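Local atomic coordinates of GTP cyclohydrolase 1 type 2 homolog (Staphylococcus aureus subsp. aureus, PDB entry 3LNL), a protein that is of unknown function but belongs to the NIF3 family, binds a pair of zinc ions and assembles into a toroid-shaped homohexamer. Residues E52-A57 / N63-H68; T45-T50 / N329-Y334; H69-K74 / N82-I87; L31-E36 / L86-L91; A8-L13 / T342-W347. The protein carries 2 engineered substitutions. All coordinates share one frame; numbering follows the deposited sequence.

Contact 1: residues E52-A57 / N63-H68. With ZN (zinc ion), chain G.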
# COMPACT_ATOMS: atom_id res chain seq x y z
N GLU B 52 24.78 7.13 -31.32
CA GLU B 52 25.19 6.70 -32.68
C GLU B 52 23.97 6.57 -33.59
O GLU B 52 24.04 6.93 -34.77
CB GLU B 52 26.02 5.40 -32.66
CG GLU B 52 27.45 5.57 -32.06
CD GLU B 52 28.28 4.27 -31.94
OE1 GLU B 52 27.73 3.13 -31.96
OE2 GLU B 52 29.52 4.39 -31.81
N VAL B 53 22.84 6.12 -33.05
CA VAL B 53 21.63 6.00 -33.87
C VAL B 53 21.14 7.40 -34.32
O VAL B 53 20.75 7.59 -35.48
CB VAL B 53 20.53 5.22 -33.14
CG1 VAL B 53 19.15 5.32 -33.91
CG2 VAL B 53 20.99 3.77 -32.99
N VAL B 54 21.21 8.37 -33.43
CA VAL B 54 20.81 9.72 -33.75
C VAL B 54 21.74 10.28 -34.85
O VAL B 54 21.25 10.87 -35.81
CB VAL B 54 20.78 10.63 -32.49
CG1 VAL B 54 20.33 12.04 -32.87
CG2 VAL B 54 19.88 10.02 -31.42
N ASN B 55 23.05 10.01 -34.73
CA ASN B 55 24.03 10.48 -35.71
C ASN B 55 23.77 9.85 -37.03
O ASN B 55 23.94 10.49 -38.07
CB ASN B 55 25.45 10.17 -35.25
CG ASN B 55 25.91 11.05 -34.09
OD1 ASN B 55 25.41 12.16 -33.93
ND2 ASN B 55 26.91 10.61 -33.35
N GLU B 56 23.39 8.58 -37.01
CA GLU B 56 23.05 7.85 -38.24
C GLU B 56 21.79 8.45 -38.94
O GLU B 56 21.77 8.63 -40.16
CB GLU B 56 22.86 6.35 -37.91
CG GLU B 56 22.39 5.42 -39.07
CD GLU B 56 22.04 4.02 -38.56
OE1 GLU B 56 22.08 3.12 -39.37
OE2 GLU B 56 21.73 3.80 -37.34
N ALA B 57 20.77 8.81 -38.17
CA ALA B 57 19.57 9.48 -38.75
C ALA B 57 19.95 10.80 -39.40
O ALA B 57 19.55 11.06 -40.53
CB ALA B 57 18.49 9.69 -37.70
N ASN B 63 14.36 12.29 -40.29
CA ASN B 63 13.99 13.08 -39.12
C ASN B 63 13.11 12.33 -38.16
O ASN B 63 12.59 12.92 -37.21
CB ASN B 63 13.37 14.43 -39.51
CG ASN B 63 11.97 14.28 -40.05
OD1 ASN B 63 11.57 13.17 -40.34
ND2 ASN B 63 11.22 15.38 -40.18
N THR B 64 12.97 11.01 -38.35
CA THR B 64 12.11 10.20 -37.50
C THR B 64 12.80 8.89 -37.16
O THR B 64 13.28 8.17 -38.08
CB THR B 64 10.75 9.92 -38.18
OG1 THR B 64 10.17 11.17 -38.55
CG2 THR B 64 9.76 9.12 -37.27
N ILE B 65 12.84 8.60 -35.85
CA ILE B 65 13.37 7.35 -35.34
C ILE B 65 12.23 6.68 -34.63
O ILE B 65 11.56 7.31 -33.81
CB ILE B 65 14.60 7.54 -34.40
CG1 ILE B 65 15.72 8.23 -35.19
CG2 ILE B 65 15.10 6.17 -33.74
CD1 ILE B 65 16.92 8.73 -34.35
N ILE B 66 12.01 5.40 -34.96
CA ILE B 66 11.13 4.55 -34.18
C ILE B 66 11.98 3.48 -33.44
O ILE B 66 12.59 2.61 -34.08
CB ILE B 66 10.10 3.82 -35.04
CG1 ILE B 66 9.24 4.79 -35.84
CG2 ILE B 66 9.16 2.95 -34.08
CD1 ILE B 66 8.28 4.12 -36.84
N SER B 67 12.00 3.54 -32.12
CA SER B 67 12.74 2.58 -31.33
C SER B 67 11.76 1.64 -30.64
O SER B 67 10.57 1.96 -30.52
CB SER B 67 13.64 3.28 -30.29
OG SER B 67 12.86 3.87 -29.23
N HIS B 68 12.25 0.48 -30.22
CA HIS B 68 11.49 -0.40 -29.38
C HIS B 68 11.53 0.11 -27.94
O HIS B 68 10.50 0.40 -27.34
CB HIS B 68 12.01 -1.83 -29.45
CG HIS B 68 11.22 -2.81 -28.65
ND1 HIS B 68 9.84 -2.83 -28.65
CD2 HIS B 68 11.61 -3.80 -27.82
CE1 HIS B 68 9.43 -3.84 -27.90
NE2 HIS B 68 10.47 -4.37 -27.29
ZN ZN G . 10.39 -6.02 -25.81
O HOH W 1 11.21 -4.71 -24.40
O HOH W 2 10.58 -7.27 -24.02
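Ile65, on strand 64-67, packs against Val53, Val54 and Ala57 of helix 51-60, and its side chain carries the whole contact. CB points at the helix and divides the work. Ile65 CG2 lies 4.1 Å from Val53 CG1, where the two side chains run obliquely past one another. The other branch, Ile65 CG1, stands anti to the carbonyl carbon (chi1 -61°) and comes within 4.0 Å of Ala57 CB. With chi2 extended at 169°, the chain ends in Ile65 CD1, which fits between three helix residues: it is 3.8 Å from Ala57 CB, 4.1 Å from Val53 CG1 and 4.1 Å from Val54 CA. Leu98 and Leu91 add apolar surface around the same isoleucine. At the far end of the segment, His68 NE2 binds a zinc ion at 2.2 Å. Purely apolar and buried, the contact seals a beta-alpha-beta crossover, while the polar chemistry is left to the end of the strand, where the metal sits.

Contact 2: residues T45-T50 / N329-Y334; sequences TALDCT and NHYSEY. With ZN (zinc ion), chain F; ZN (zinc ion), chain G.
Leu47 makes the contact, all of it apolar, spreading its two methyls over residues 331-334. With CG anti to the backbone N (chi1 171°), the fork reaches the 3-10 turn: Leu47 CD2 approaches the Tyr331 ring obliquely, 3.7 Å from Tyr331 CD1, and also lies 4.2 Å from Tyr334 CB. Leu47 CD1 meets Glu333 CB at 3.8 Å, the two side chains crossing at about a right angle. The metal bonds belong to residues 329-334 alone. The Glu333 carboxylate bridges the two zinc ions, OE1 binding one at 2.0 Å and OE2 the other at 2.1 Å, and His330 NE2 binds the second at 2.3 Å. A water also links both metals; His68 and Asp106 complete the protein ligands of the first ion, His69 those of the second. His330 ND1 is held by Asp309, and its ring stacks on His312 of a neighbouring subunit. The contact thus lies where the chain leaves strand 43-46, against the turn between strand 325-327 and helix 336-350, with helix 51-60 following Thr50.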
# COMPACT_ATOMS: atom_id res chain seq x y z
N THR B 45 14.52 2.65 -38.03
CA THR B 45 14.16 1.78 -36.90
C THR B 45 15.36 1.36 -36.03
O THR B 45 16.48 1.23 -36.52
CB THR B 45 13.39 0.51 -37.37
OG1 THR B 45 14.29 -0.37 -38.09
CG2 THR B 45 12.17 0.91 -38.24
N ALA B 46 15.11 1.20 -34.72
CA ALA B 46 16.17 1.00 -33.76
C ALA B 46 15.62 0.16 -32.59
O ALA B 46 14.41 0.16 -32.35
CB ALA B 46 16.67 2.35 -33.27
N LEU B 47 16.51 -0.55 -31.87
CA LEU B 47 16.12 -1.17 -30.62
C LEU B 47 16.19 -0.13 -29.51
O LEU B 47 15.19 0.16 -28.81
CB LEU B 47 17.01 -2.40 -30.31
CG LEU B 47 16.91 -3.07 -28.95
CD1 LEU B 47 15.44 -3.55 -28.74
CD2 LEU B 47 17.91 -4.24 -28.79
N ASP B 48 17.38 0.44 -29.33
CA ASP B 48 17.67 1.48 -28.39
C ASP B 48 18.15 2.67 -29.22
O ASP B 48 19.02 2.50 -30.11
CB ASP B 48 18.80 1.09 -27.44
CG ASP B 48 18.34 0.09 -26.37
OD1 ASP B 48 17.48 0.47 -25.58
OD2 ASP B 48 18.87 -1.02 -26.32
N CYS B 49 17.62 3.85 -28.90
CA CYS B 49 18.01 5.10 -29.59
C CYS B 49 19.24 5.68 -28.90
O CYS B 49 19.10 6.50 -28.00
CB CYS B 49 16.90 6.10 -29.53
SG CYS B 49 17.33 7.60 -30.49
N THR B 50 20.43 5.16 -29.24
CA THR B 50 21.67 5.62 -28.66
C THR B 50 22.15 6.86 -29.44
O THR B 50 21.58 7.22 -30.52
CB THR B 50 22.76 4.56 -28.77
OG1 THR B 50 23.06 4.36 -30.15
CG2 THR B 50 22.29 3.22 -28.11
N ASN B 329 19.79 -13.76 -24.70
CA ASN B 329 20.13 -12.38 -24.37
C ASN B 329 18.99 -11.43 -24.72
O ASN B 329 18.18 -11.68 -25.63
CB ASN B 329 21.48 -11.97 -24.97
CG ASN B 329 22.61 -12.93 -24.57
OD1 ASN B 329 22.70 -13.33 -23.41
ND2 ASN B 329 23.39 -13.38 -25.56
N HIS B 330 18.84 -10.40 -23.90
CA HIS B 330 17.82 -9.39 -24.11
C HIS B 330 18.09 -8.72 -25.45
O HIS B 330 17.13 -8.40 -26.19
CB HIS B 330 17.95 -8.40 -22.97
CG HIS B 330 16.84 -7.40 -22.83
ND1 HIS B 330 16.36 -7.03 -21.58
CD2 HIS B 330 16.15 -6.67 -23.73
CE1 HIS B 330 15.45 -6.08 -21.73
NE2 HIS B 330 15.23 -5.91 -23.03
N TYR B 331 19.39 -8.51 -25.76
CA TYR B 331 19.77 -7.89 -27.01
C TYR B 331 19.18 -8.56 -28.28
O TYR B 331 19.05 -7.88 -29.31
CB TYR B 331 21.30 -7.72 -27.14
CG TYR B 331 21.67 -6.89 -28.34
CD1 TYR B 331 21.36 -5.53 -28.36
CD2 TYR B 331 22.18 -7.47 -29.48
CE1 TYR B 331 21.57 -4.75 -29.48
CE2 TYR B 331 22.44 -6.69 -30.62
CZ TYR B 331 22.10 -5.31 -30.60
OH TYR B 331 22.34 -4.53 -31.70
N SER B 332 18.80 -9.83 -28.21
CA SER B 332 18.15 -10.47 -29.32
C SER B 332 16.82 -9.84 -29.76
O SER B 332 16.39 -10.10 -30.86
CB SER B 332 18.01 -11.96 -29.14
OG SER B 332 19.27 -12.59 -29.18
N GLU B 333 16.24 -8.95 -28.96
CA GLU B 333 15.17 -8.09 -29.48
C GLU B 333 15.58 -7.22 -30.69
O GLU B 333 14.71 -6.65 -31.35
CB GLU B 333 14.61 -7.22 -28.38
CG GLU B 333 13.88 -7.97 -27.32
CD GLU B 333 13.09 -7.06 -26.46
OE1 GLU B 333 11.86 -7.00 -26.67
OE2 GLU B 333 13.70 -6.34 -25.65
N TYR B 334 16.88 -7.15 -31.00
CA TYR B 334 17.33 -6.34 -32.16
C TYR B 334 16.72 -6.78 -33.47
O TYR B 334 16.74 -6.02 -34.43
CB TYR B 334 18.88 -6.36 -32.32
CG TYR B 334 19.35 -7.62 -33.00
CD1 TYR B 334 19.43 -7.67 -34.37
CD2 TYR B 334 19.68 -8.78 -32.27
CE1 TYR B 334 19.82 -8.83 -35.04
CE2 TYR B 334 20.13 -9.96 -32.94
CZ TYR B 334 20.18 -9.97 -34.32
OH TYR B 334 20.55 -11.08 -35.03
ZN ZN F . 13.30 -5.10 -24.04
ZN ZN G . 10.39 -6.02 -25.81
O HOH W 3 13.13 -3.80 -22.22
O HOH W 4 12.33 -6.57 -22.68
O HOH W 1 11.21 -4.71 -24.40
O HOH W 2 10.58 -7.27 -24.02

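Contact 3: residues H69-K74 / N82-I87. With ZN (zinc ion), chain F.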
# COMPACT_ATOMS: atom_id res chain seq x y z
N HIS B 69 12.73 0.29 -27.41
CA HIS B 69 12.88 0.70 -26.04
C HIS B 69 12.66 2.22 -25.94
O HIS B 69 13.19 2.97 -26.77
CB HIS B 69 14.23 0.34 -25.49
CG HIS B 69 14.42 -1.14 -25.31
ND1 HIS B 69 15.66 -1.74 -25.39
CD2 HIS B 69 13.54 -2.14 -25.07
CE1 HIS B 69 15.54 -3.04 -25.19
NE2 HIS B 69 14.27 -3.30 -24.91
N PRO B 70 11.92 2.67 -24.94
CA PRO B 70 11.64 4.10 -24.80
C PRO B 70 12.86 4.81 -24.21
O PRO B 70 13.35 4.47 -23.14
CB PRO B 70 10.42 4.12 -23.86
CG PRO B 70 10.49 2.88 -23.11
CD PRO B 70 11.16 1.87 -23.97
N LEU B 71 13.36 5.82 -24.91
CA LEU B 71 14.54 6.52 -24.46
C LEU B 71 14.22 7.25 -23.15
O LEU B 71 15.11 7.43 -22.30
CB LEU B 71 14.97 7.52 -25.52
CG LEU B 71 16.20 8.38 -25.29
CD1 LEU B 71 17.47 7.48 -25.10
CD2 LEU B 71 16.38 9.39 -26.41
N ILE B 72 12.99 7.72 -23.03
CA ILE B 72 12.50 8.31 -21.77
C ILE B 72 11.55 7.29 -21.21
O ILE B 72 10.57 6.93 -21.85
CB ILE B 72 11.78 9.64 -21.97
CG1 ILE B 72 12.73 10.68 -22.56
CG2 ILE B 72 11.17 10.17 -20.57
CD1 ILE B 72 12.00 11.97 -23.06
N PHE B 73 11.88 6.76 -20.05
CA PHE B 73 11.04 5.75 -19.43
C PHE B 73 10.47 6.30 -18.16
O PHE B 73 9.32 6.69 -18.12
CB PHE B 73 11.77 4.43 -19.26
CG PHE B 73 10.93 3.36 -18.67
CD1 PHE B 73 9.72 2.99 -19.27
CD2 PHE B 73 11.32 2.71 -17.51
CE1 PHE B 73 8.92 2.02 -18.73
CE2 PHE B 73 10.50 1.70 -16.93
CZ PHE B 73 9.30 1.36 -17.53
N LYS B 74 11.27 6.40 -17.11
CA LYS B 74 10.78 7.15 -15.97
C LYS B 74 11.10 8.62 -16.29
O LYS B 74 12.09 8.95 -16.95
CB LYS B 74 11.37 6.60 -14.67
CG LYS B 74 11.03 5.11 -14.51
CD LYS B 74 10.62 4.70 -13.09
CE LYS B 74 9.84 3.36 -13.06
NZ LYS B 74 10.67 2.14 -13.42
N ASN B 82 25.05 15.46 -20.95
CA ASN B 82 25.69 14.23 -20.58
C ASN B 82 24.65 13.14 -20.45
O ASN B 82 23.44 13.40 -20.36
CB ASN B 82 26.55 14.37 -19.32
CG ASN B 82 25.77 14.35 -18.01
OD1 ASN B 82 25.29 13.30 -17.53
ND2 ASN B 82 25.80 15.50 -17.32
N GLY B 83 25.13 11.92 -20.55
CA GLY B 83 24.28 10.76 -20.40
C GLY B 83 23.16 10.75 -21.40
O GLY B 83 23.34 11.01 -22.58
N TYR B 84 21.99 10.41 -20.92
CA TYR B 84 20.82 10.34 -21.78
C TYR B 84 20.42 11.77 -22.18
O TYR B 84 19.87 11.99 -23.24
CB TYR B 84 19.65 9.63 -21.07
CG TYR B 84 19.82 8.15 -21.00
CD1 TYR B 84 20.12 7.51 -19.79
CD2 TYR B 84 19.78 7.40 -22.15
CE1 TYR B 84 20.32 6.14 -19.74
CE2 TYR B 84 19.98 6.03 -22.12
CZ TYR B 84 20.24 5.40 -20.90
OH TYR B 84 20.43 4.00 -20.85
N GLY B 85 20.75 12.74 -21.35
CA GLY B 85 20.54 14.13 -21.71
C GLY B 85 21.15 14.56 -23.02
O GLY B 85 20.53 15.29 -23.81
N LEU B 86 22.35 14.07 -23.29
CA LEU B 86 23.06 14.40 -24.52
C LEU B 86 22.30 13.87 -25.74
O LEU B 86 22.20 14.55 -26.74
CB LEU B 86 24.47 13.80 -24.45
CG LEU B 86 25.51 14.31 -25.42
CD1 LEU B 86 25.86 15.75 -25.09
CD2 LEU B 86 26.78 13.42 -25.37
N ILE B 87 21.68 12.71 -25.63
CA ILE B 87 20.96 12.09 -26.73
C ILE B 87 19.64 12.88 -26.97
O ILE B 87 19.30 13.25 -28.11
CB ILE B 87 20.61 10.61 -26.44
CG1 ILE B 87 21.88 9.75 -26.25
CG2 ILE B 87 19.80 10.01 -27.57
CD1 ILE B 87 21.60 8.37 -25.73
ZN ZN F . 13.30 -5.10 -24.04
O HOH W 3 13.13 -3.80 -22.22
O HOH W 4 12.33 -6.57 -22.68
O HOH W 1 11.21 -4.71 -24.40
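Leu71 meets Tyr84 and Ile87 where the loop after strand 64-67 of the NIF3 fold faces the first turns of helix 83-93. Its CG is anti to the backbone N (chi1 -179°), which extends the side chain from the loop, and chi2 of 60° opens the fork so that each methyl has its own partner. Leu71 CD1 approaches the Tyr84 ring obliquely, 3.7 Å from Tyr84 CD2. Leu71 CD2 lies 3.7 Å from Ile87 CG2, and both pairs of side chains pass at a slant. Ile87 has CG1 beside its backbone N, a conformation that leaves CG2 directed at the leucine. Tyr84 CB points to the loop, while OH goes on to a hydrogen bond with Asp317 of a neighbouring subunit. One tyrosine therefore serves both the internal packing and the subunit interface. Ile88, Leu91 and Leu98 also touch Leu71. The same loop starts with a metal ligand: His69 is hydrogen-bonded through ND1 to Asp48 OD1, which fixes the rotation of the imidazole, and His69 NE2 binds zinc at 2.2 Å.

Contact 4: residues L31-E36 / L86-L91. Engineered in segment 31-36: Glu36 (natural residue Gly).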
# COMPACT_ATOMS: atom_id res chain seq x y z
N LEU B 31 4.77 9.04 -29.33
CA LEU B 31 5.72 10.14 -29.68
C LEU B 31 6.34 10.63 -28.38
O LEU B 31 5.66 11.25 -27.60
CB LEU B 31 5.00 11.28 -30.40
CG LEU B 31 5.88 12.45 -30.84
CD1 LEU B 31 6.94 11.96 -31.82
CD2 LEU B 31 5.04 13.61 -31.43
N LEU B 32 7.61 10.32 -28.14
CA LEU B 32 8.25 10.71 -26.88
C LEU B 32 8.92 12.07 -27.03
O LEU B 32 9.00 12.84 -26.08
CB LEU B 32 9.31 9.68 -26.46
CG LEU B 32 8.75 8.26 -26.14
CD1 LEU B 32 9.77 7.37 -25.37
CD2 LEU B 32 7.38 8.37 -25.38
N ILE B 33 9.49 12.32 -28.20
CA ILE B 33 10.24 13.52 -28.43
C ILE B 33 9.92 13.94 -29.85
O ILE B 33 10.24 13.21 -30.79
CB ILE B 33 11.77 13.34 -28.32
CG1 ILE B 33 12.19 12.91 -26.93
CG2 ILE B 33 12.47 14.72 -28.65
CD1 ILE B 33 13.57 12.29 -26.80
N GLY B 34 9.33 15.13 -30.01
CA GLY B 34 9.12 15.67 -31.33
C GLY B 34 7.91 16.58 -31.47
O GLY B 34 7.40 17.14 -30.51
N ASP B 35 7.45 16.71 -32.71
CA ASP B 35 6.42 17.65 -33.10
C ASP B 35 5.48 16.96 -34.10
O ASP B 35 5.90 16.58 -35.20
CB ASP B 35 7.09 18.84 -33.77
CG ASP B 35 6.14 19.93 -34.11
OD1 ASP B 35 4.91 19.72 -34.14
OD2 ASP B 35 6.63 21.07 -34.23
N GLU B 36 4.22 16.79 -33.71
CA GLU B 36 3.19 16.11 -34.53
C GLU B 36 3.01 16.77 -35.91
O GLU B 36 2.62 16.10 -36.89
CB GLU B 36 1.84 16.18 -33.79
CG GLU B 36 1.85 15.47 -32.41
CD GLU B 36 1.35 14.05 -32.44
OE1 GLU B 36 0.96 13.52 -33.50
OE2 GLU B 36 1.32 13.42 -31.36
N LEU B 86 22.35 14.07 -23.29
CA LEU B 86 23.06 14.40 -24.52
C LEU B 86 22.30 13.87 -25.74
O LEU B 86 22.20 14.55 -26.74
CB LEU B 86 24.47 13.80 -24.45
CG LEU B 86 25.51 14.31 -25.42
CD1 LEU B 86 25.86 15.75 -25.09
CD2 LEU B 86 26.78 13.42 -25.37
N ILE B 87 21.68 12.71 -25.63
CA ILE B 87 20.96 12.09 -26.73
C ILE B 87 19.64 12.88 -26.97
O ILE B 87 19.30 13.25 -28.11
CB ILE B 87 20.61 10.61 -26.44
CG1 ILE B 87 21.88 9.75 -26.25
CG2 ILE B 87 19.80 10.01 -27.57
CD1 ILE B 87 21.60 8.37 -25.73
N ILE B 88 18.94 13.21 -25.89
CA ILE B 88 17.64 13.85 -26.00
C ILE B 88 17.84 15.25 -26.59
O ILE B 88 17.08 15.70 -27.46
CB ILE B 88 16.96 13.90 -24.62
CG1 ILE B 88 16.58 12.49 -24.12
CG2 ILE B 88 15.73 14.84 -24.65
CD1 ILE B 88 16.27 12.46 -22.55
N ARG B 89 18.84 15.97 -26.07
CA ARG B 89 19.20 17.30 -26.58
C ARG B 89 19.60 17.26 -28.07
O ARG B 89 19.23 18.14 -28.83
CB ARG B 89 20.33 17.96 -25.76
CG ARG B 89 19.94 18.23 -24.28
CD ARG B 89 21.13 18.53 -23.39
NE ARG B 89 21.88 19.67 -23.91
CZ ARG B 89 21.55 20.95 -23.75
NH1 ARG B 89 20.53 21.35 -22.96
NH2 ARG B 89 22.30 21.85 -24.31
N LYS B 90 20.33 16.24 -28.48
CA LYS B 90 20.72 16.15 -29.86
C LYS B 90 19.51 15.94 -30.77
O LYS B 90 19.45 16.55 -31.83
CB LYS B 90 21.80 15.07 -30.06
CG LYS B 90 22.40 15.07 -31.52
CD LYS B 90 23.88 14.81 -31.53
CE LYS B 90 24.58 15.14 -32.84
NZ LYS B 90 25.92 14.48 -32.75
N LEU B 91 18.54 15.12 -30.34
CA LEU B 91 17.28 14.90 -31.10
C LEU B 91 16.60 16.24 -31.31
O LEU B 91 16.23 16.61 -32.43
CB LEU B 91 16.34 13.92 -30.34
CG LEU B 91 16.81 12.47 -30.33
CD1 LEU B 91 16.15 11.58 -29.22
CD2 LEU B 91 16.61 11.86 -31.74
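A single methyl group makes the entire contact from one side: CD1 of Ile33 touches both Ile88 and Leu91, two residues of helix 83-93 that lie nearly one turn apart. The residue that supplies it is itself irregular, for Ile33 and Leu32 together face Leu98 in a classic beta bulge, and the chain turns a corner here. Ile33 CB points at the helix, and the long branch, with CG1 anti to the carbonyl carbon and chi2 extended at 161°, carries CD1 forward. Ile33 CD1 comes within 3.6 Å of Leu91 CD1 and 4.0 Å of Ile88 CG2, and it is also 4.0 Å from Ile88 CG1. The isoleucine side chain stands at about a right angle to both partners and touches them through CD1 alone. All three residues are buried and the contact contains no polar atom. Leu71 and Leu98 pack against Leu91 as well, while Ile88 touches Leu79 of another subunit. At the corner and just after it, Ile33 and Gly34 pair in a parallel ladder with a strand of that same subunit. This is a helix packed on one face of an alpha/beta sheet, beside its edge strand 30-32, at a place where the sheet continues across an interface of the hexameric toroid.

Contact 5: residues A8-L13 / T342-W347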
# COMPACT_ATOMS: atom_id res chain seq x y z
N ALA B 8 1.95 13.26 -37.10
CA ALA B 8 0.59 12.92 -36.69
C ALA B 8 -0.02 11.80 -37.58
O ALA B 8 -0.61 10.86 -37.07
CB ALA B 8 -0.32 14.18 -36.69
N ASP B 9 0.20 11.89 -38.90
CA ASP B 9 -0.26 10.86 -39.86
C ASP B 9 0.48 9.54 -39.59
O ASP B 9 -0.14 8.46 -39.59
CB ASP B 9 -0.03 11.28 -41.32
CG ASP B 9 -0.66 12.61 -41.64
OD1 ASP B 9 -1.90 12.62 -41.63
OD2 ASP B 9 0.06 13.61 -41.90
N LEU B 10 1.78 9.60 -39.36
CA LEU B 10 2.51 8.38 -39.09
C LEU B 10 1.98 7.72 -37.81
O LEU B 10 1.81 6.49 -37.74
CB LEU B 10 3.99 8.64 -38.97
CG LEU B 10 4.91 7.44 -38.63
CD1 LEU B 10 4.79 6.29 -39.69
CD2 LEU B 10 6.42 7.86 -38.46
N MET B 11 1.75 8.51 -36.76
CA MET B 11 1.24 7.98 -35.50
C MET B 11 -0.08 7.24 -35.68
O MET B 11 -0.30 6.16 -35.08
CB MET B 11 1.09 9.09 -34.47
CG MET B 11 2.47 9.57 -33.95
SD MET B 11 3.35 8.29 -33.03
CE MET B 11 2.24 7.88 -31.75
N THR B 12 -0.99 7.82 -36.46
CA THR B 12 -2.27 7.17 -36.76
C THR B 12 -2.07 5.81 -37.45
O THR B 12 -2.73 4.83 -37.12
CB THR B 12 -3.17 8.07 -37.64
OG1 THR B 12 -3.35 9.34 -36.99
CG2 THR B 12 -4.51 7.42 -37.90
N LEU B 13 -1.14 5.75 -38.39
CA LEU B 13 -0.88 4.50 -39.09
C LEU B 13 -0.28 3.46 -38.15
O LEU B 13 -0.73 2.32 -38.12
CB LEU B 13 0.05 4.77 -40.28
CG LEU B 13 0.40 3.58 -41.20
CD1 LEU B 13 -0.90 2.95 -41.72
CD2 LEU B 13 1.25 4.10 -42.36
N THR B 342 10.33 -3.93 -42.32
CA THR B 342 9.53 -4.68 -43.29
C THR B 342 8.02 -4.37 -43.12
O THR B 342 7.32 -4.03 -44.07
CB THR B 342 9.80 -6.20 -43.18
OG1 THR B 342 11.16 -6.40 -43.50
CG2 THR B 342 8.85 -7.05 -44.16
N LEU B 343 7.56 -4.44 -41.89
CA LEU B 343 6.17 -4.09 -41.61
C LEU B 343 5.84 -2.69 -42.15
O LEU B 343 4.87 -2.50 -42.88
CB LEU B 343 5.88 -4.15 -40.13
CG LEU B 343 5.85 -5.54 -39.45
CD1 LEU B 343 5.68 -5.37 -37.97
CD2 LEU B 343 4.75 -6.48 -40.05
N LEU B 344 6.64 -1.71 -41.77
CA LEU B 344 6.33 -0.32 -42.11
C LEU B 344 6.36 -0.06 -43.61
O LEU B 344 5.52 0.68 -44.14
CB LEU B 344 7.26 0.64 -41.38
CG LEU B 344 6.85 2.12 -41.42
CD1 LEU B 344 5.41 2.42 -40.94
CD2 LEU B 344 7.85 2.98 -40.57
N MET B 345 7.32 -0.67 -44.30
CA MET B 345 7.39 -0.60 -45.76
C MET B 345 6.10 -1.13 -46.39
O MET B 345 5.59 -0.56 -47.35
CB MET B 345 8.57 -1.40 -46.28
CG MET B 345 9.89 -0.75 -45.96
SD MET B 345 11.26 -1.42 -46.90
CE MET B 345 11.03 -3.22 -46.75
N ASN B 346 5.59 -2.22 -45.83
CA ASN B 346 4.34 -2.80 -46.29
C ASN B 346 3.14 -1.90 -46.01
O ASN B 346 2.30 -1.68 -46.89
CB ASN B 346 4.08 -4.16 -45.61
CG ASN B 346 2.82 -4.81 -46.14
OD1 ASN B 346 2.60 -4.83 -47.36
ND2 ASN B 346 1.95 -5.30 -45.23
N TRP B 347 3.06 -1.38 -44.78
CA TRP B 347 1.97 -0.45 -44.44
C TRP B 347 2.00 0.80 -45.33
O TRP B 347 0.94 1.30 -45.78
CB TRP B 347 2.02 -0.04 -42.97
CG TRP B 347 1.96 -1.17 -42.04
CD1 TRP B 347 1.37 -2.39 -42.25
CD2 TRP B 347 2.52 -1.21 -40.71
NE1 TRP B 347 1.58 -3.20 -41.15
CE2 TRP B 347 2.25 -2.49 -40.19
CE3 TRP B 347 3.22 -0.30 -39.93
CZ2 TRP B 347 2.66 -2.88 -38.92
CZ3 TRP B 347 3.65 -0.68 -38.68
CH2 TRP B 347 3.35 -1.97 -38.17
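Leu13, Trp347 and Leu344 bury most of the surface between helix 7-17 and helix 336-350, and Leu10 supplies the remaining partner. Leu13 points its CB at the opposing helix and sets Leu13 CD2 4.3 Å from Trp347 CB, so that it meets the root of the tryptophan side chain. Trp347 also directs its CB across the contact, but its indole folds back along its own helix: with chi1 -57° and chi2 -28°, one face lies over Leu343 O, which is 3.3 Å above the ring plane and offset toward the rim. The same indole stacks with the His17 ring at the end of helix 7-17. Leu344 reaches over by its tip. Its CG is anti to the backbone N (chi1 -167°), as is that of Leu10, and the two side chains cross at about a right angle with their CD1 atoms 4.1 Å apart. No hydrogen bond joins the two segments, and the spacings are those of relaxed apolar packing. Toward the sheet, Leu10 touches Thr64 and Ile99, and Leu344 rests on Ile66. Two helices from the opposite ends of the chain thus cover one face of the five-stranded sheet that contains strand 64-67, the layering of an alpha/beta sandwich.

Overall arrangement
Contacts 1, 4 and 5 are buried and apolar, though Leu13 of contact 5 is partly exposed, whereas contacts 2 and 3 are only partly buried; the segments of contacts 1, 2 and 3 all supply zinc ligands. Strand 64-67 lies between two layers: Ile65 faces the helices of contacts 1 and 4, while Thr64 and Ile66 face those of contact 5. Contacts 3 and 4 share helix 83-93, and Val54 of contact 1 packs against it too. Metal chemistry gathers at the end of strand 64-67, with His68 and His69, and in the turn before helix 336-350, with His330 and Glu333. Neighbouring subunits reach contacts 2, 3 and 4 but touch neither contact 1 nor contact 5.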